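Long-range contacts in minor fimbrium anchoring subunit Mfa2 (Porphyromonas gingivalis, PDB 5NFI), which tethers the minor fimbriae to the outer membrane through its interaction with Mfa1 and regulates how long these adhesive filaments grow: residues Val146-Ser152 and Phe250-Ala256; Pro154-Asn158 and Val190-Cys196; Ser166-Tyr170 and Thr202-Glu206; Glu157-Leu163 and Leu213-Pro219. One frame throughout, in Å; residues are numbered along the deposited sequence.

Interaction 1. Residues Val146-Ser152 and Phe250-Ala256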
loop_
_atom_site.group_PDB
_atom_site.type_symbol
_atom_site.label_atom_id
_atom_site.label_comp_id
_atom_site.label_asym_id
_atom_site.label_seq_id
_atom_site.Cartn_x
_atom_site.Cartn_y
_atom_site.Cartn_z
ATOM N N VAL A 146 -7.656 4.562 -6.413
ATOM C CA VAL A 146 -8.512 3.779 -7.281
ATOM C C VAL A 146 -9.811 4.514 -7.570
ATOM O O VAL A 146 -10.625 4.724 -6.670
ATOM C CB VAL A 146 -8.840 2.397 -6.667
ATOM C CG1 VAL A 146 -9.510 1.517 -7.699
ATOM C CG2 VAL A 146 -7.584 1.719 -6.139
ATOM N N THR A 147 -9.992 4.900 -8.829
ATOM C CA THR A 147 -11.219 5.529 -9.279
ATOM C C THR A 147 -12.111 4.501 -9.982
ATOM O O THR A 147 -11.648 3.718 -10.829
ATOM C CB THR A 147 -10.932 6.690 -10.235
ATOM O OG1 THR A 147 -9.864 7.486 -9.710
ATOM C CG2 THR A 147 -12.166 7.556 -10.417
ATOM N N VAL A 148 -13.390 4.506 -9.644
ATOM C CA VAL A 148 -14.309 3.556 -10.223
ATOM C C VAL A 148 -15.568 4.264 -10.702
ATOM O O VAL A 148 -16.160 5.049 -9.972
ATOM C CB VAL A 148 -14.690 2.460 -9.221
ATOM C CG1 VAL A 148 -15.729 1.520 -9.827
ATOM C CG2 VAL A 148 -13.459 1.694 -8.790
ATOM N N SER A 149 -15.964 3.989 -11.941
ATOM C CA SER A 149 -17.211 4.510 -12.468
ATOM C C SER A 149 -18.121 3.353 -12.825
ATOM O O SER A 149 -17.677 2.370 -13.429
ATOM C CB SER A 149 -16.965 5.384 -13.699
ATOM O OG SER A 149 -15.818 6.195 -13.534
ATOM N N VAL A 150 -19.386 3.455 -12.424
ATOM C CA VAL A 150 -20.417 2.573 -12.953
ATOM C C VAL A 150 -21.271 3.369 -13.920
ATOM O O VAL A 150 -21.802 4.433 -13.591
ATOM C CB VAL A 150 -21.274 1.950 -11.857
ATOM C CG1 VAL A 150 -22.345 1.066 -12.471
ATOM C CG2 VAL A 150 -20.401 1.117 -10.963
ATOM N N ASP A 151 -21.364 2.824 -15.125
ATOM C CA ASP A 151 -21.885 3.508 -16.292
ATOM C C ASP A 151 -23.205 2.929 -16.788
ATOM O O ASP A 151 -23.483 1.736 -16.625
ATOM C CB ASP A 151 -20.858 3.433 -17.418
ATOM C CG ASP A 151 -20.838 4.670 -18.254
ATOM O OD1 ASP A 151 -21.089 5.756 -17.696
ATOM O OD2 ASP A 151 -20.580 4.563 -19.466
ATOM N N SER A 152 -23.980 3.787 -17.446
ATOM C CA SER A 152 -25.257 3.420 -18.040
ATOM C C SER A 152 -26.124 2.719 -17.001
ATOM O O SER A 152 -26.261 1.497 -16.996
ATOM C CB SER A 152 -25.047 2.549 -19.280
ATOM O OG SER A 152 -24.189 1.453 -19.019
ATOM N N PHE A 250 -5.573 3.566 -10.450
ATOM C CA PHE A 250 -6.404 2.620 -11.168
ATOM C C PHE A 250 -7.731 3.249 -11.585
ATOM O O PHE A 250 -8.578 3.539 -10.740
ATOM C CB PHE A 250 -6.633 1.369 -10.313
ATOM C CG PHE A 250 -5.379 0.591 -10.033
ATOM C CD1 PHE A 250 -4.580 0.904 -8.933
ATOM C CD2 PHE A 250 -4.990 -0.451 -10.862
ATOM C CE1 PHE A 250 -3.416 0.199 -8.669
ATOM C CE2 PHE A 250 -3.816 -1.172 -10.609
ATOM C CZ PHE A 250 -3.026 -0.839 -9.504
ATOM N N ASP A 251 -7.892 3.490 -12.885
ATOM C CA ASP A 251 -9.163 3.976 -13.401
ATOM C C ASP A 251 -9.959 2.761 -13.845
ATOM O O ASP A 251 -9.539 2.023 -14.731
ATOM C CB ASP A 251 -8.992 4.967 -14.552
ATOM C CG ASP A 251 -10.158 5.948 -14.645
ATOM O OD1 ASP A 251 -11.134 5.772 -13.886
ATOM O OD2 ASP A 251 -10.125 6.894 -15.468
ATOM N N ILE A 252 -11.090 2.541 -13.186
ATOM C CA ILE A 252 -11.904 1.355 -13.419
ATOM C C ILE A 252 -13.274 1.741 -13.923
ATOM O O ILE A 252 -13.945 2.608 -13.338
ATOM C CB ILE A 252 -12.066 0.517 -12.140
ATOM C CG1 ILE A 252 -10.690 0.228 -11.535
ATOM C CG2 ILE A 252 -12.862 -0.762 -12.432
ATOM C CD1 ILE A 252 -10.733 -0.632 -10.312
ATOM N N ARG A 253 -13.687 1.113 -15.017
ATOM C CA ARG A 253 -15.039 1.321 -15.508
ATOM C C ARG A 253 -15.868 0.045 -15.434
ATOM O O ARG A 253 -15.439 -1.024 -15.862
ATOM C CB ARG A 253 -15.031 1.851 -16.933
ATOM C CG ARG A 253 -16.432 2.102 -17.450
ATOM C CD ARG A 253 -16.411 2.794 -18.781
ATOM N NE ARG A 253 -17.744 2.822 -19.350
ATOM C CZ ARG A 253 -18.035 2.422 -20.585
ATOM N NH1 ARG A 253 -17.072 1.979 -21.389
ATOM N NH2 ARG A 253 -19.286 2.485 -21.023
ATOM N N LEU A 254 -17.054 0.175 -14.864
ATOM C CA LEU A 254 -18.010 -0.915 -14.815
ATOM C C LEU A 254 -19.194 -0.567 -15.706
ATOM O O LEU A 254 -19.887 0.423 -15.474
ATOM C CB LEU A 254 -18.451 -1.161 -13.382
ATOM C CG LEU A 254 -17.288 -1.479 -12.443
ATOM C CD1 LEU A 254 -17.761 -1.669 -10.991
ATOM C CD2 LEU A 254 -16.525 -2.694 -12.963
ATOM N N VAL A 255 -19.391 -1.348 -16.758
ATOM C CA VAL A 255 -20.519 -1.103 -17.637
ATOM C C VAL A 255 -21.721 -1.908 -17.164
ATOM O O VAL A 255 -21.683 -3.132 -17.136
ATOM C CB VAL A 255 -20.191 -1.456 -19.075
ATOM C CG1 VAL A 255 -21.347 -1.058 -19.984
ATOM C CG2 VAL A 255 -18.902 -0.753 -19.486
ATOM N N ALA A 256 -22.768 -1.205 -16.744
ATOM C CA ALA A 256 -23.987 -1.852 -16.288
ATOM C C ALA A 256 -24.966 -1.996 -17.444
ATOM O O ALA A 256 -24.960 -1.211 -18.397
ATOM C CB ALA A 256 -24.620 -1.064 -15.150
#
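The guanidinium group of R253 meets D151 at one edge and carries V255 on a face. CG2 of V255 sits 3.5 Å above the R253 guanidinium plane, over its centre, while NH2 of R253 reaches OD2 of D151, tilted from that plane, at 2.9 Å in a salt bridge. With CG anti to the backbone N (chi1 -179°), the extended R253 chain runs along its strand to a carboxylate two positions further on in the register. The two charged planes stand 79° apart, so this is no flat bidentate pair: OD2 offers its anti lone pair to R253, and OD1 turns to T195. The F250 ring meets V146 CG2 only obliquely.

The face of V146, V148 and V150 is apolar and, apart from the F250 ring, aliphatic. I252 CD1 reaches V146 CG1 at 3.6 Å, and L254 CD1 lies 3.8 Å from V150 CG2 and 4.0 Å from V148 CG1. T147, S149 and D151 each give their N-H to one residue of strand 250-256 and accept another at their carbonyl, as in S149 N to I252 O (2.8 Å) and L254 N to S149 O (2.7 Å). V146, V148 and V150 bond instead to strand 196-202. Alternating bonds of this kind define a parallel strand pair, probably part of a β-sandwich consistent with the transthyretin-like fimbrillin family, its V148-L254 face turned inward onto L213 and V215.

Interaction 2. Residues Pro154-Asn158 and Val190-Cys196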
loop_
_atom_site.group_PDB
_atom_site.type_symbol
_atom_site.label_atom_id
_atom_site.label_comp_id
_atom_site.label_asym_id
_atom_site.label_seq_id
_atom_site.Cartn_x
_atom_site.Cartn_y
_atom_site.Cartn_z
ATOM N N PRO A 154 -29.708 3.553 -14.521
ATOM C CA PRO A 154 -30.741 4.507 -14.123
ATOM C C PRO A 154 -30.631 4.797 -12.639
ATOM O O PRO A 154 -30.340 3.882 -11.865
ATOM C CB PRO A 154 -32.047 3.776 -14.456
ATOM C CG PRO A 154 -31.705 2.343 -14.299
ATOM C CD PRO A 154 -30.258 2.205 -14.734
ATOM N N HIS A 155 -30.844 6.047 -12.252
ATOM C CA HIS A 155 -30.728 6.429 -10.848
ATOM C C HIS A 155 -29.367 6.089 -10.220
ATOM O O HIS A 155 -29.313 5.379 -9.209
ATOM C CB HIS A 155 -31.832 5.760 -10.043
ATOM C CG HIS A 155 -33.185 5.940 -10.634
ATOM N ND1 HIS A 155 -33.704 7.181 -10.922
ATOM C CD2 HIS A 155 -34.125 5.038 -11.001
ATOM C CE1 HIS A 155 -34.913 7.039 -11.438
ATOM N NE2 HIS A 155 -35.195 5.749 -11.488
ATOM N N PRO A 156 -28.271 6.604 -10.802
ATOM C CA PRO A 156 -26.942 6.228 -10.298
ATOM C C PRO A 156 -26.715 6.601 -8.837
ATOM O O PRO A 156 -25.799 6.072 -8.220
ATOM C CB PRO A 156 -25.980 7.011 -11.207
ATOM C CG PRO A 156 -26.816 8.155 -11.747
ATOM C CD PRO A 156 -28.205 7.617 -11.868
ATOM N N GLU A 157 -27.527 7.498 -8.297
ATOM C CA GLU A 157 -27.421 7.845 -6.894
ATOM C C GLU A 157 -27.908 6.716 -5.974
ATOM O O GLU A 157 -27.645 6.745 -4.772
ATOM C CB GLU A 157 -28.205 9.130 -6.597
ATOM C CG GLU A 157 -29.723 8.978 -6.658
ATOM C CD GLU A 157 -30.266 9.032 -8.068
ATOM O OE1 GLU A 157 -29.452 9.015 -9.018
ATOM O OE2 GLU A 157 -31.504 9.099 -8.230
ATOM N N ASN A 158 -28.621 5.738 -6.532
ATOM C CA ASN A 158 -29.163 4.626 -5.745
ATOM C C ASN A 158 -28.140 3.497 -5.591
ATOM O O ASN A 158 -28.402 2.501 -4.924
ATOM C CB ASN A 158 -30.450 4.068 -6.379
ATOM C CG ASN A 158 -31.670 4.996 -6.211
ATOM O OD1 ASN A 158 -31.666 5.928 -5.415
ATOM N ND2 ASN A 158 -32.728 4.711 -6.954
ATOM N N VAL A 190 -22.198 11.584 -8.475
ATOM C CA VAL A 190 -22.985 11.243 -9.642
ATOM C C VAL A 190 -22.458 12.185 -10.708
ATOM O O VAL A 190 -22.557 13.404 -10.587
ATOM C CB VAL A 190 -24.497 11.397 -9.443
ATOM C CG1 VAL A 190 -25.176 11.607 -10.768
ATOM C CG2 VAL A 190 -25.058 10.169 -8.753
ATOM N N VAL A 191 -21.838 11.613 -11.726
ATOM C CA VAL A 191 -21.210 12.401 -12.760
ATOM C C VAL A 191 -22.118 12.534 -13.978
ATOM O O VAL A 191 -22.379 13.637 -14.440
ATOM C CB VAL A 191 -19.840 11.797 -13.142
ATOM C CG1 VAL A 191 -19.874 10.277 -13.071
ATOM C CG2 VAL A 191 -19.426 12.273 -14.525
ATOM N N GLY A 192 -22.627 11.420 -14.485
ATOM C CA GLY A 192 -23.528 11.475 -15.623
ATOM C C GLY A 192 -24.972 11.237 -15.224
ATOM O O GLY A 192 -25.258 10.961 -14.059
ATOM N N ASP A 193 -25.883 11.345 -16.187
ATOM C CA ASP A 193 -27.270 10.973 -15.953
ATOM C C ASP A 193 -27.364 9.516 -15.542
ATOM O O ASP A 193 -28.271 9.123 -14.813
ATOM C CB ASP A 193 -28.116 11.209 -17.200
ATOM C CG ASP A 193 -28.574 12.643 -17.332
ATOM O OD1 ASP A 193 -29.371 13.087 -16.475
ATOM O OD2 ASP A 193 -28.146 13.320 -18.293
ATOM N N SER A 194 -26.410 8.725 -16.017
ATOM C CA SER A 194 -26.423 7.288 -15.830
ATOM C C SER A 194 -25.101 6.805 -15.271
ATOM O O SER A 194 -24.801 5.616 -15.322
ATOM C CB SER A 194 -26.702 6.590 -17.155
ATOM O OG SER A 194 -25.553 6.640 -17.988
ATOM N N THR A 195 -24.310 7.738 -14.747
ATOM C CA THR A 195 -22.953 7.430 -14.304
ATOM C C THR A 195 -22.646 7.878 -12.875
ATOM O O THR A 195 -22.974 8.991 -12.472
ATOM C CB THR A 195 -21.911 8.070 -15.226
ATOM O OG1 THR A 195 -22.350 7.985 -16.587
ATOM C CG2 THR A 195 -20.578 7.357 -15.083
ATOM N N CYS A 196 -21.998 6.995 -12.119
ATOM C CA CYS A 196 -21.583 7.304 -10.752
ATOM C C CYS A 196 -20.094 7.014 -10.600
ATOM O O CYS A 196 -19.617 5.967 -11.030
ATOM C CB CYS A 196 -22.396 6.492 -9.728
ATOM S SG CYS A 196 -22.054 6.935 -8.002
#
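P156 leads a short 3-10 turn, closed by N158 N to H155 O at 2.8 Å, and stands with its CA 5.5 Å from CA of C196, at the end of a loop whose T195 O accepts from both V191 N and G192 N. The pyrrolidine ring of P156 does most of the touching. Its CG lies 3.9 Å from V190 CG1, its CB lies 3.9 Å from C196 CB, and its CD comes within 3.3 Å of the carbonyl oxygen of D193. This is a loop-to-loop contact at one end of what is probably a transthyretin-like β-sandwich: the connection from strand 133-151 to strand 159-165 packs against the β-hairpin loop that joins strands 182-190 and 196-202.

The branches of V190 divide the work. CG1, anti to the backbone N (chi1 156°), faces the proline ring, whereas CG2 approaches the peptide that follows it, 3.7 Å from E157 N. E157 adds its CB to the same methyl, at the exposed margin. No hydrogen bond joins the two loops directly; T195 OG1 and the backbone of C196 bond to D151 and V150, which fixes 190-196 to strand 133-151, while N158 bonds to K218. From the buried side, C196 brings its CB to 3.7 Å from P156 O, with SG alongside at 3.8 Å from that same oxygen.

Interaction 3. Residues Ser166-Tyr170 and Thr202-Glu206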
loop_
_atom_site.group_PDB
_atom_site.type_symbol
_atom_site.label_atom_id
_atom_site.label_comp_id
_atom_site.label_asym_id
_atom_site.label_seq_id
_atom_site.Cartn_x
_atom_site.Cartn_y
_atom_site.Cartn_z
ATOM N N SER A 166 -8.254 -6.927 2.879
ATOM C CA SER A 166 -7.498 -7.250 4.088
ATOM C C SER A 166 -6.077 -6.744 3.974
ATOM O O SER A 166 -5.130 -7.527 4.044
ATOM C CB SER A 166 -7.496 -8.757 4.338
ATOM O OG SER A 166 -8.815 -9.208 4.598
ATOM N N ASN A 167 -5.928 -5.437 3.792
ATOM C CA ASN A 167 -4.608 -4.841 3.602
ATOM C C ASN A 167 -4.302 -3.644 4.527
ATOM O O ASN A 167 -3.611 -2.705 4.119
ATOM C CB ASN A 167 -4.453 -4.417 2.134
ATOM C CG ASN A 167 -5.404 -3.303 1.751
ATOM O OD1 ASN A 167 -6.397 -3.079 2.424
ATOM N ND2 ASN A 167 -5.097 -2.590 0.678
ATOM N N GLY A 168 -4.792 -3.669 5.763
ATOM C CA GLY A 168 -4.607 -2.536 6.661
ATOM C C GLY A 168 -3.577 -2.785 7.751
ATOM O O GLY A 168 -3.378 -1.964 8.643
ATOM N N SER A 169 -2.916 -3.930 7.675
ATOM C CA SER A 169 -1.990 -4.331 8.711
ATOM C C SER A 169 -0.681 -4.814 8.120
ATOM O O SER A 169 -0.671 -5.652 7.216
ATOM C CB SER A 169 -2.611 -5.418 9.565
ATOM O OG SER A 169 -3.796 -4.929 10.144
ATOM N N TYR A 170 0.429 -4.279 8.616
ATOM C CA TYR A 170 1.717 -4.634 8.037
ATOM C C TYR A 170 2.734 -5.043 9.093
ATOM O O TYR A 170 2.793 -4.460 10.187
ATOM C CB TYR A 170 2.231 -3.476 7.183
ATOM C CG TYR A 170 1.346 -3.244 5.988
ATOM C CD1 TYR A 170 0.130 -2.581 6.126
ATOM C CD2 TYR A 170 1.693 -3.722 4.725
ATOM C CE1 TYR A 170 -0.727 -2.390 5.050
ATOM C CE2 TYR A 170 0.836 -3.526 3.632
ATOM C CZ TYR A 170 -0.376 -2.859 3.813
ATOM O OH TYR A 170 -1.238 -2.649 2.763
ATOM N N THR A 202 -6.584 3.261 -0.991
ATOM C CA THR A 202 -6.412 2.065 -0.203
ATOM C C THR A 202 -4.922 1.805 -0.038
ATOM O O THR A 202 -4.100 2.532 -0.583
ATOM C CB THR A 202 -7.116 0.860 -0.852
ATOM O OG1 THR A 202 -6.941 -0.300 -0.032
ATOM C CG2 THR A 202 -6.548 0.587 -2.223
ATOM N N LEU A 203 -4.561 0.779 0.711
ATOM C CA LEU A 203 -3.155 0.494 0.856
ATOM C C LEU A 203 -2.785 -0.550 -0.187
ATOM O O LEU A 203 -3.206 -0.430 -1.339
ATOM C CB LEU A 203 -2.822 0.057 2.284
ATOM C CG LEU A 203 -3.116 1.174 3.296
ATOM C CD1 LEU A 203 -2.896 0.710 4.711
ATOM C CD2 LEU A 203 -2.260 2.404 3.003
ATOM N N LYS A 204 -1.984 -1.543 0.194
ATOM C CA LYS A 204 -1.330 -2.419 -0.781
ATOM C C LYS A 204 -2.314 -3.333 -1.514
ATOM O O LYS A 204 -3.215 -3.924 -0.914
ATOM C CB LYS A 204 -0.245 -3.258 -0.092
ATOM C CG LYS A 204 0.596 -4.117 -1.024
ATOM C CD LYS A 204 2.039 -3.665 -1.026
ATOM C CE LYS A 204 3.006 -4.839 -0.978
ATOM N NZ LYS A 204 2.916 -5.710 -2.198
ATOM N N LEU A 205 -2.129 -3.429 -2.826
ATOM C CA LEU A 205 -2.939 -4.309 -3.642
ATOM C C LEU A 205 -2.137 -5.506 -4.088
ATOM O O LEU A 205 -1.358 -5.428 -5.024
ATOM C CB LEU A 205 -3.475 -3.570 -4.862
ATOM C CG LEU A 205 -4.279 -2.331 -4.506
ATOM C CD1 LEU A 205 -4.626 -1.576 -5.759
ATOM C CD2 LEU A 205 -5.513 -2.729 -3.739
ATOM N N GLU A 206 -2.334 -6.631 -3.429
ATOM C CA GLU A 206 -1.656 -7.817 -3.880
ATOM C C GLU A 206 -2.523 -9.025 -3.631
ATOM O O GLU A 206 -3.448 -8.990 -2.842
ATOM C CB GLU A 206 -0.306 -7.973 -3.183
ATOM C CG GLU A 206 -0.402 -8.467 -1.753
ATOM C CD GLU A 206 0.930 -8.427 -1.037
ATOM O OE1 GLU A 206 1.151 -9.271 -0.140
ATOM O OE2 GLU A 206 1.754 -7.550 -1.362
#
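The hydroxyl of Y170 is gripped by two groups: its OH accepts from K204 N at 2.9 Å and donates to N167 O at 2.7 Å, tying the loop after strand 196-202 to a turn in its own segment. The site is buried near the centre of the chain, where the turn between strands 159-165 and 169-171 meets the end of strand 196-202, consistent with a transthyretin-like sandwich; strand 169-171 itself pairs with strand 93-100 of a separate antiparallel sheet. The amide nitrogen of N167 also has two partners, but donates to both. CG lies between the backbone N and carbonyl carbon (chi1 66°), which carries ND2 across to the loop. One N-H of ND2 runs almost straight (175°) to T202 OG1 at 3.0 Å, within the amide plane. The other reaches K204 O at 2.8 Å but comes from above that carbonyl's plane, away from a lone pair. OD1 of N167 is engaged by Y184, so both ends of the buried amide are satisfied and its flip state is probably fixed. L203 supplies the apolar share, CD1 lying 3.8 Å from Y170 CE1. At the edge of the same ring, in its plane, K204 CB sits 3.9 Å from Y170 CE2.

Interaction 4. Residues Glu157-Leu163 and Leu213-Pro219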
loop_
_atom_site.group_PDB
_atom_site.type_symbol
_atom_site.label_atom_id
_atom_site.label_comp_id
_atom_site.label_asym_id
_atom_site.label_seq_id
_atom_site.Cartn_x
_atom_site.Cartn_y
_atom_site.Cartn_z
ATOM N N GLU A 157 -27.527 7.498 -8.297
ATOM C CA GLU A 157 -27.421 7.845 -6.894
ATOM C C GLU A 157 -27.908 6.716 -5.974
ATOM O O GLU A 157 -27.645 6.745 -4.772
ATOM C CB GLU A 157 -28.205 9.130 -6.597
ATOM C CG GLU A 157 -29.723 8.978 -6.658
ATOM C CD GLU A 157 -30.266 9.032 -8.068
ATOM O OE1 GLU A 157 -29.452 9.015 -9.018
ATOM O OE2 GLU A 157 -31.504 9.099 -8.230
ATOM N N ASN A 158 -28.621 5.738 -6.532
ATOM C CA ASN A 158 -29.163 4.626 -5.745
ATOM C C ASN A 158 -28.140 3.497 -5.591
ATOM O O ASN A 158 -28.402 2.501 -4.924
ATOM C CB ASN A 158 -30.450 4.068 -6.379
ATOM C CG ASN A 158 -31.670 4.996 -6.211
ATOM O OD1 ASN A 158 -31.666 5.928 -5.415
ATOM N ND2 ASN A 158 -32.728 4.711 -6.954
ATOM N N TYR A 159 -26.976 3.652 -6.204
ATOM C CA TYR A 159 -25.963 2.607 -6.148
ATOM C C TYR A 159 -24.684 3.045 -5.417
ATOM O O TYR A 159 -24.293 4.227 -5.418
ATOM C CB TYR A 159 -25.635 2.131 -7.564
ATOM C CG TYR A 159 -26.836 1.511 -8.267
ATOM C CD1 TYR A 159 -27.794 2.304 -8.892
ATOM C CD2 TYR A 159 -27.010 0.139 -8.294
ATOM C CE1 TYR A 159 -28.880 1.750 -9.523
ATOM C CE2 TYR A 159 -28.106 -0.432 -8.920
ATOM C CZ TYR A 159 -29.037 0.380 -9.534
ATOM O OH TYR A 159 -30.119 -0.190 -10.167
ATOM N N GLU A 160 -24.041 2.076 -4.783
ATOM C CA GLU A 160 -22.894 2.351 -3.946
ATOM C C GLU A 160 -21.733 1.458 -4.313
ATOM O O GLU A 160 -21.884 0.235 -4.389
ATOM C CB GLU A 160 -23.246 2.164 -2.472
ATOM C CG GLU A 160 -22.059 1.842 -1.597
ATOM C CD GLU A 160 -22.232 2.337 -0.183
ATOM O OE1 GLU A 160 -23.397 2.445 0.277
ATOM O OE2 GLU A 160 -21.197 2.627 0.466
ATOM N N ILE A 161 -20.582 2.079 -4.546
ATOM C CA ILE A 161 -19.367 1.354 -4.836
ATOM C C ILE A 161 -18.560 1.188 -3.557
ATOM O O ILE A 161 -18.384 2.136 -2.770
ATOM C CB ILE A 161 -18.549 2.054 -5.920
ATOM C CG1 ILE A 161 -19.438 2.241 -7.165
ATOM C CG2 ILE A 161 -17.316 1.229 -6.268
ATOM C CD1 ILE A 161 -18.841 3.081 -8.273
ATOM N N LYS A 162 -18.119 -0.045 -3.340
ATOM C CA LYS A 162 -17.384 -0.411 -2.154
ATOM C C LYS A 162 -16.125 -1.153 -2.515
ATOM O O LYS A 162 -16.096 -1.925 -3.476
ATOM C CB LYS A 162 -18.229 -1.271 -1.229
ATOM C CG LYS A 162 -19.415 -0.563 -0.649
ATOM C CD LYS A 162 -20.066 -1.426 0.394
ATOM C CE LYS A 162 -21.521 -1.036 0.595
ATOM N NZ LYS A 162 -22.131 -1.737 1.777
ATOM N N LEU A 163 -15.091 -0.922 -1.714
ATOM C CA LEU A 163 -13.803 -1.564 -1.886
ATOM C C LEU A 163 -13.330 -2.138 -0.556
ATOM O O LEU A 163 -12.960 -1.388 0.372
ATOM C CB LEU A 163 -12.786 -0.565 -2.430
ATOM C CG LEU A 163 -11.368 -1.061 -2.709
ATOM C CD1 LEU A 163 -11.334 -2.026 -3.888
ATOM C CD2 LEU A 163 -10.479 0.131 -2.967
ATOM N N LEU A 213 -13.937 -5.600 -4.995
ATOM C CA LEU A 213 -14.644 -4.445 -5.533
ATOM C C LEU A 213 -16.098 -4.857 -5.681
ATOM O O LEU A 213 -16.374 -5.975 -6.127
ATOM C CB LEU A 213 -14.057 -4.009 -6.871
ATOM C CG LEU A 213 -14.726 -2.791 -7.506
ATOM C CD1 LEU A 213 -14.465 -1.564 -6.654
ATOM C CD2 LEU A 213 -14.241 -2.584 -8.942
ATOM N N SER A 214 -17.031 -3.994 -5.283
ATOM C CA SER A 214 -18.435 -4.386 -5.328
ATOM C C SER A 214 -19.380 -3.221 -5.565
ATOM O O SER A 214 -19.064 -2.076 -5.221
ATOM C CB SER A 214 -18.830 -5.058 -4.042
ATOM O OG SER A 214 -19.331 -4.075 -3.166
ATOM N N VAL A 215 -20.538 -3.524 -6.160
ATOM C CA VAL A 215 -21.574 -2.527 -6.430
ATOM C C VAL A 215 -22.880 -3.008 -5.850
ATOM O O VAL A 215 -23.313 -4.149 -6.119
ATOM C CB VAL A 215 -21.774 -2.250 -7.939
ATOM C CG1 VAL A 215 -22.788 -1.125 -8.138
ATOM C CG2 VAL A 215 -20.470 -1.867 -8.589
ATOM N N THR A 216 -23.510 -2.126 -5.077
ATOM C CA THR A 216 -24.717 -2.441 -4.326
ATOM C C THR A 216 -25.867 -1.457 -4.594
ATOM O O THR A 216 -25.666 -0.255 -4.687
ATOM C CB THR A 216 -24.418 -2.446 -2.810
ATOM O OG1 THR A 216 -23.477 -3.484 -2.509
ATOM C CG2 THR A 216 -25.688 -2.661 -2.007
ATOM N N HIS A 217 -27.080 -1.966 -4.705
ATOM C CA HIS A 217 -28.246 -1.101 -4.787
ATOM C C HIS A 217 -28.629 -0.694 -3.368
ATOM O O HIS A 217 -29.165 -1.510 -2.617
ATOM C CB HIS A 217 -29.399 -1.820 -5.500
ATOM C CG HIS A 217 -30.606 -0.964 -5.710
ATOM N ND1 HIS A 217 -31.791 -1.173 -5.042
ATOM C CD2 HIS A 217 -30.810 0.110 -6.510
ATOM C CE1 HIS A 217 -32.671 -0.264 -5.419
ATOM N NE2 HIS A 217 -32.102 0.527 -6.308
ATOM N N LYS A 218 -28.343 0.557 -3.003
ATOM C CA LYS A 218 -28.511 1.046 -1.630
ATOM C C LYS A 218 -29.927 0.898 -1.044
ATOM O O LYS A 218 -30.071 0.449 0.101
ATOM C CB LYS A 218 -28.091 2.523 -1.540
ATOM C CG LYS A 218 -26.617 2.778 -1.767
ATOM C CD LYS A 218 -26.232 4.197 -1.385
ATOM C CE LYS A 218 -26.795 5.202 -2.358
ATOM N NZ LYS A 218 -27.056 6.544 -1.728
ATOM N N PRO A 219 -30.977 1.314 -1.794
ATOM C CA PRO A 219 -32.302 1.245 -1.170
ATOM C C PRO A 219 -32.693 -0.169 -0.721
ATOM O O PRO A 219 -33.379 -0.322 0.293
ATOM C CB PRO A 219 -33.224 1.733 -2.284
ATOM C CG PRO A 219 -32.398 2.618 -3.084
ATOM C CD PRO A 219 -31.053 1.969 -3.115
#
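H217 holds CG anti to its backbone N (chi1 -176°) and Y159 holds CG anti to its carbonyl carbon (chi1 -62°), and these two settings swing the paired rings together on one face of the strand pair. The result is an edge-to-face stack: the centroids of the Y159 and H217 rings are 5.0 Å apart with planes at 60°, and H217 CD2 lies 3.5 Å from Y159 CZ, over the tyrosine face but offset toward its rim. P219 CD covers a face of the imidazole, and ND1 of H217 is bonded to T220 OG1, which limits rotation of the ring.

The backbones beside the stack form a regular antiparallel pair. E160 and T216 exchange two backbone bonds, as do K162 and S214 (K162 N to S214 O, 2.9 Å), and K218 N extends the pattern to N158 O at 2.7 Å. I161 and L213 lie side by side, CG2 of I161 4.0 Å from CD1 of L213, on the face that packs onto V148 of strand 133-151. The face of E160 and K162 is different: K218 crosses E160 at about a right angle, its CG 3.5 Å from E160 CB, while NZ stays 5.8 Å from OE1. The attraction between those charges is therefore probably modest, and cohesion at this end owes more to methylene packing, backbone bonds and the weakly polar C-H edge of H217 over the tyrosine π face.

Interactions 1 and 4 pair strands and meet across the sandwich interior: L254 and V150 pack on V215, and V150 on I161, so their apolar faces share a core while their other faces carry the polar side chains, several of them partly exposed. One pair is parallel with a salt bridge, the other antiparallel with an aromatic stack. Interaction 2 covers the same end near the surface, sharing E157 and N158 with interaction 4 and bonded to interaction 1 through D151 and T195; it relies on a proline ring and has no direct hydrogen bonds. Interaction 3, about 21 Å between centres from interactions 1 and 4, is buried and held by side-chain hydrogen bonds, touching the core through T202 and L205.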